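Local structure of putative malic enzyme ((S)-malate:NAD+ oxidoreductase (decarboxylating)) (Streptococcus pyogenes, 2A9F) at the interface of chains A and B. The protein probably catalyses the NAD+-dependent oxidative decarboxylation of (S)-malate, aided by a divalent metal ion such as magnesium or manganese. Sequence-based numbering; all coordinates share one arbitrary frame. Chains: chain A/B, putative malic enzyme ((S)-malate:NAD+ oxidoreductase (decarboxylating)).

Contact 1: the interface of chains A and B. Residues chain A 109-112, 127; chain B 110, 126-127, 129-130.
B:Leu127 and B:Thr130 bury the most surface here, pressing against the end of a chain A strand. The threonine hydroxyl spans both backbone polar groups of A:Val111: OG1 accepts the amide N-H of A:Val111 N at 2.7 Å, in a fairly straight bond of 157° at the hydrogen, and donates to A:Val111 O at 2.9 Å. The second bond meets the carbonyl from well off its axis, with a C=O...donor angle of 114°, the hydroxyl lying somewhat out of the carbonyl plane. Donor and acceptor roles of the hydroxyl are thus both used, and its rotation should be fixed. The methyl CG2 of B:Thr130, anti to the backbone N (chi1 -57° for OG1), points to the chain A residues before A:Val111, 3.4 Å from A:Pro109 O. B:Leu127 sends its two methyls to different neighbours. CD1 meets A:Leu127 CD2 at 3.8 Å, the leucine tips meeting head on, while CD2 is directed at A:Ile110 and A:Leu112, where the modelled separations are too short to be reliable. A:Leu127 CD2 also touches B:Ile110 CG2 at 3.7 Å, the side chains meeting at a slant. The fit of A:Leu112 against B:Ala126 is doubtful. The patch joins chain A strand 106-111 to the end of helix 117-127 and the 3-10 turn 128-130 of chain B; the same helix end of chain A meets chain B strand 106-111, and the leucine tips lie where these two-fold halves come together.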
loop_
_atom_site.group_PDB
_atom_site.type_symbol
_atom_site.label_atom_id
_atom_site.label_comp_id
_atom_site.label_asym_id
_atom_site.label_seq_id
_atom_site.Cartn_x
_atom_site.Cartn_y
_atom_site.Cartn_z
ATOM N N PRO A 109 1.510 -5.453 -1.847
ATOM C CA PRO A 109 2.962 -5.527 -2.061
ATOM C C PRO A 109 3.536 -4.106 -2.187
ATOM O O PRO A 109 2.958 -3.264 -2.874
ATOM C CB PRO A 109 3.073 -6.333 -3.349
ATOM C CG PRO A 109 1.855 -5.938 -4.086
ATOM C CD PRO A 109 0.776 -5.911 -3.035
ATOM N N ILE A 110 4.649 -3.832 -1.509
ATOM C CA ILE A 110 5.257 -2.500 -1.540
ATOM C C ILE A 110 6.780 -2.520 -1.590
ATOM O O ILE A 110 7.443 -3.051 -0.686
ATOM C CB ILE A 110 4.835 -1.661 -0.317
ATOM C CG1 ILE A 110 3.370 -1.283 -0.440
ATOM C CG2 ILE A 110 5.660 -0.398 -0.234
ATOM C CD1 ILE A 110 2.836 -0.529 0.756
ATOM N N VAL A 111 7.330 -1.923 -2.645
ATOM C CA VAL A 111 8.780 -1.879 -2.808
ATOM C C VAL A 111 9.292 -0.449 -2.785
ATOM O O VAL A 111 8.805 0.397 -3.512
ATOM C CB VAL A 111 9.213 -2.544 -4.133
ATOM C CG1 VAL A 111 9.008 -4.038 -4.050
ATOM C CG2 VAL A 111 8.422 -1.955 -5.299
ATOM N N LEU A 112 10.271 -0.172 -1.938
ATOM C CA LEU A 112 10.821 1.182 -1.868
ATOM C C LEU A 112 12.261 1.218 -2.363
ATOM O O LEU A 112 13.025 0.282 -2.106
ATOM C CB LEU A 112 10.767 1.700 -0.433
ATOM C CG LEU A 112 10.304 0.760 0.691
ATOM C CD1 LEU A 112 11.413 0.563 1.706
ATOM C CD2 LEU A 112 9.108 1.369 1.372
ATOM N N LEU A 127 4.216 4.212 7.771
ATOM C CA LEU A 127 3.160 3.479 7.088
ATOM C C LEU A 127 2.320 2.721 8.090
ATOM O O LEU A 127 1.114 2.554 7.906
ATOM C CB LEU A 127 3.745 2.461 6.108
ATOM C CG LEU A 127 4.420 2.961 4.842
ATOM C CD1 LEU A 127 5.164 1.834 4.182
ATOM C CD2 LEU A 127 3.375 3.541 3.915
ATOM N N ILE B 110 -3.307 4.776 1.664
ATOM C CA ILE B 110 -2.126 4.755 2.517
ATOM C C ILE B 110 -2.044 5.997 3.393
ATOM O O ILE B 110 -1.953 7.114 2.892
ATOM C CB ILE B 110 -0.852 4.677 1.679
ATOM C CG1 ILE B 110 -0.658 3.256 1.157
ATOM C CG2 ILE B 110 0.335 5.132 2.493
ATOM C CD1 ILE B 110 0.620 3.084 0.401
ATOM N N ALA B 126 10.111 7.048 -2.003
ATOM C CA ALA B 126 10.468 5.686 -1.685
ATOM C C ALA B 126 9.472 4.625 -2.236
ATOM O O ALA B 126 9.881 3.526 -2.602
ATOM C CB ALA B 126 10.639 5.552 -0.184
ATOM N N LEU B 127 8.148 4.925 -2.273
ATOM C CA LEU B 127 7.112 3.963 -2.713
ATOM C C LEU B 127 6.642 4.092 -4.177
ATOM O O LEU B 127 5.949 3.203 -4.684
ATOM C CB LEU B 127 5.887 4.093 -1.802
ATOM C CG LEU B 127 6.073 3.792 -0.328
ATOM C CD1 LEU B 127 4.757 3.968 0.412
ATOM C CD2 LEU B 127 6.617 2.383 -0.146
ATOM N N PRO B 129 7.787 3.462 -6.886
ATOM C CA PRO B 129 8.260 2.357 -7.685
ATOM C C PRO B 129 7.176 1.380 -7.922
ATOM O O PRO B 129 6.974 0.825 -8.992
ATOM C CB PRO B 129 9.499 1.966 -6.930
ATOM C CG PRO B 129 10.027 3.331 -6.504
ATOM C CD PRO B 129 8.854 4.269 -6.374
ATOM N N THR B 130 6.439 1.230 -6.822
ATOM C CA THR B 130 5.302 0.376 -6.611
ATOM C C THR B 130 4.042 0.849 -7.328
ATOM O O THR B 130 3.194 0.006 -7.655
ATOM C CB THR B 130 5.018 0.235 -5.124
ATOM O OG1 THR B 130 6.185 -0.268 -4.466
ATOM C CG2 THR B 130 3.839 -0.714 -4.907
#

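Contact 2: the interface of chains A and B. Residues chain A 21-23, 97, 107-108; chain B 23-26.
B:Gln25 N donates to A:Glu23 O at 2.8 Å in a nearly straight bond, 174° at the hydrogen, pairing the two backbones in a narrow antiparallel bridge. The return bond from A:Glu23 N to B:Gln25 O, also 2.8 Å, is markedly bent at 116° and therefore weaker. The pairing extends to A:Leu22 and B:Pro26, whose ring nitrogen has no hydrogen to donate. Next to the bridge, B:Val24 buries the most surface of the patch and wedges between A:Leu22 and A:Ile108. CG1, anti to the backbone N (chi1 176°), lies 3.9 Å from A:Leu22 CD1, whereas CG2 meets the tip of A:Ile108 at CD1, 3.4 Å away. Both methyls also lie near the carbonyl of A:Ala107, CG1 at 3.7 Å from its O atom. The valine therefore bridges A:Leu22 on strand 22-26 and A:Ile108 on strand 106-111. At the A:Leu22 end of the pairing, B:Pro26 CA lies 3.2 Å from A:Lys21 O, and its ring faces A:Ala97 on helix 85-102 more loosely, CB to CB 4.3 Å. A:Glu23 contributes chiefly through its backbone and CB, the latter 3.2 Å from B:Gln25 O; the chain beyond is extended, carrying the carboxylate away from the bridge. Strands 22-26 of the two subunits thus run antiparallel across the interface, laid beside helix 85-102 and the start of strand 106-111 of chain A.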
loop_
_atom_site.group_PDB
_atom_site.type_symbol
_atom_site.label_atom_id
_atom_site.label_comp_id
_atom_site.label_asym_id
_atom_site.label_seq_id
_atom_site.Cartn_x
_atom_site.Cartn_y
_atom_site.Cartn_z
ATOM N N LYS A 21 -0.461 -9.337 -10.861
ATOM C CA LYS A 21 -1.317 -10.423 -10.413
ATOM C C LYS A 21 -2.335 -10.046 -9.338
ATOM O O LYS A 21 -3.178 -10.865 -8.970
ATOM C CB LYS A 21 -0.439 -11.561 -9.901
ATOM C CG LYS A 21 0.652 -11.965 -10.872
ATOM C CD LYS A 21 1.399 -13.204 -10.404
ATOM C CE LYS A 21 2.267 -12.945 -9.172
ATOM N NZ LYS A 21 3.718 -13.047 -9.507
ATOM N N LEU A 22 -2.254 -8.825 -8.819
ATOM C CA LEU A 22 -3.193 -8.386 -7.792
ATOM C C LEU A 22 -4.176 -7.360 -8.324
ATOM O O LEU A 22 -3.939 -6.738 -9.346
ATOM C CB LEU A 22 -2.457 -7.815 -6.577
ATOM C CG LEU A 22 -1.613 -8.823 -5.788
ATOM C CD1 LEU A 22 -1.139 -8.178 -4.494
ATOM C CD2 LEU A 22 -2.434 -10.065 -5.476
ATOM N N GLU A 23 -5.276 -7.185 -7.602
ATOM C CA GLU A 23 -6.340 -6.266 -7.989
ATOM C C GLU A 23 -7.027 -5.790 -6.702
ATOM O O GLU A 23 -7.008 -6.490 -5.688
ATOM C CB GLU A 23 -7.323 -7.043 -8.879
ATOM C CG GLU A 23 -8.470 -6.275 -9.487
ATOM C CD GLU A 23 -9.345 -7.158 -10.374
ATOM O OE1 GLU A 23 -10.287 -6.642 -11.010
ATOM O OE2 GLU A 23 -9.096 -8.376 -10.433
ATOM N N ALA A 97 -0.398 -12.691 -3.026
ATOM C CA ALA A 97 -1.507 -13.497 -3.527
ATOM C C ALA A 97 -1.635 -14.768 -2.669
ATOM O O ALA A 97 -2.734 -15.347 -2.557
ATOM C CB ALA A 97 -1.298 -13.857 -4.997
ATOM N N ALA A 107 -3.062 -8.589 1.551
ATOM C CA ALA A 107 -1.679 -8.133 1.574
ATOM C C ALA A 107 -1.398 -7.231 0.371
ATOM O O ALA A 107 -1.731 -7.571 -0.761
ATOM C CB ALA A 107 -0.721 -9.348 1.577
ATOM N N ILE A 108 -0.783 -6.085 0.644
ATOM C CA ILE A 108 -0.424 -5.088 -0.355
ATOM C C ILE A 108 1.084 -5.183 -0.608
ATOM O O ILE A 108 1.874 -5.021 0.308
ATOM C CB ILE A 108 -0.701 -3.628 0.163
ATOM C CG1 ILE A 108 -2.131 -3.478 0.660
ATOM C CG2 ILE A 108 -0.427 -2.617 -0.945
ATOM C CD1 ILE A 108 -3.174 -3.606 -0.406
ATOM N N GLU B 23 -10.581 -4.637 -0.447
ATOM C CA GLU B 23 -9.959 -5.934 -0.273
ATOM C C GLU B 23 -9.084 -6.210 -1.498
ATOM O O GLU B 23 -9.326 -5.665 -2.575
ATOM C CB GLU B 23 -11.013 -7.034 -0.098
ATOM C CG GLU B 23 -11.703 -7.482 -1.360
ATOM C CD GLU B 23 -12.519 -8.739 -1.133
ATOM O OE1 GLU B 23 -11.977 -9.702 -0.545
ATOM O OE2 GLU B 23 -13.698 -8.777 -1.548
ATOM N N VAL B 24 -8.055 -7.035 -1.317
ATOM C CA VAL B 24 -7.123 -7.395 -2.388
ATOM C C VAL B 24 -7.497 -8.749 -2.992
ATOM O O VAL B 24 -7.687 -9.718 -2.268
ATOM C CB VAL B 24 -5.670 -7.468 -1.848
ATOM C CG1 VAL B 24 -4.741 -7.940 -2.932
ATOM C CG2 VAL B 24 -5.236 -6.111 -1.346
ATOM N N GLN B 25 -7.598 -8.810 -4.315
ATOM C CA GLN B 25 -7.961 -10.047 -4.995
ATOM C C GLN B 25 -6.999 -10.368 -6.124
ATOM O O GLN B 25 -6.600 -9.492 -6.881
ATOM C CB GLN B 25 -9.385 -9.955 -5.554
ATOM C CG GLN B 25 -10.484 -10.228 -4.524
ATOM C CD GLN B 25 -10.601 -11.701 -4.181
ATOM O OE1 GLN B 25 -11.270 -12.465 -4.888
ATOM N NE2 GLN B 25 -9.932 -12.117 -3.104
ATOM N N PRO B 26 -6.612 -11.636 -6.253
ATOM C CA PRO B 26 -5.685 -12.017 -7.316
ATOM C C PRO B 26 -6.368 -12.086 -8.675
ATOM O O PRO B 26 -7.521 -12.482 -8.773
ATOM C CB PRO B 26 -5.158 -13.365 -6.831
ATOM C CG PRO B 26 -6.356 -13.943 -6.180
ATOM C CD PRO B 26 -6.918 -12.782 -5.382
#

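Contact 1 and contact 2 lie about 15 Å apart between the centres of their C-alpha atoms and share strand 106-111 of chain A: its first residues face contact 2 and its last ones contact 1. That strand therefore meets different parts of chain B along its length. The two-fold symmetry repeats both patches with the chains exchanged, consistent with a dimer, although the structure alone does not prove one in solution. The centre of contact 2 is about 9 Å from A:Lys95, the predicted proton acceptor, which lies on helix 85-102, whose A:Ala97 faces contact 2; subunit pairing may thus help support the catalytic region.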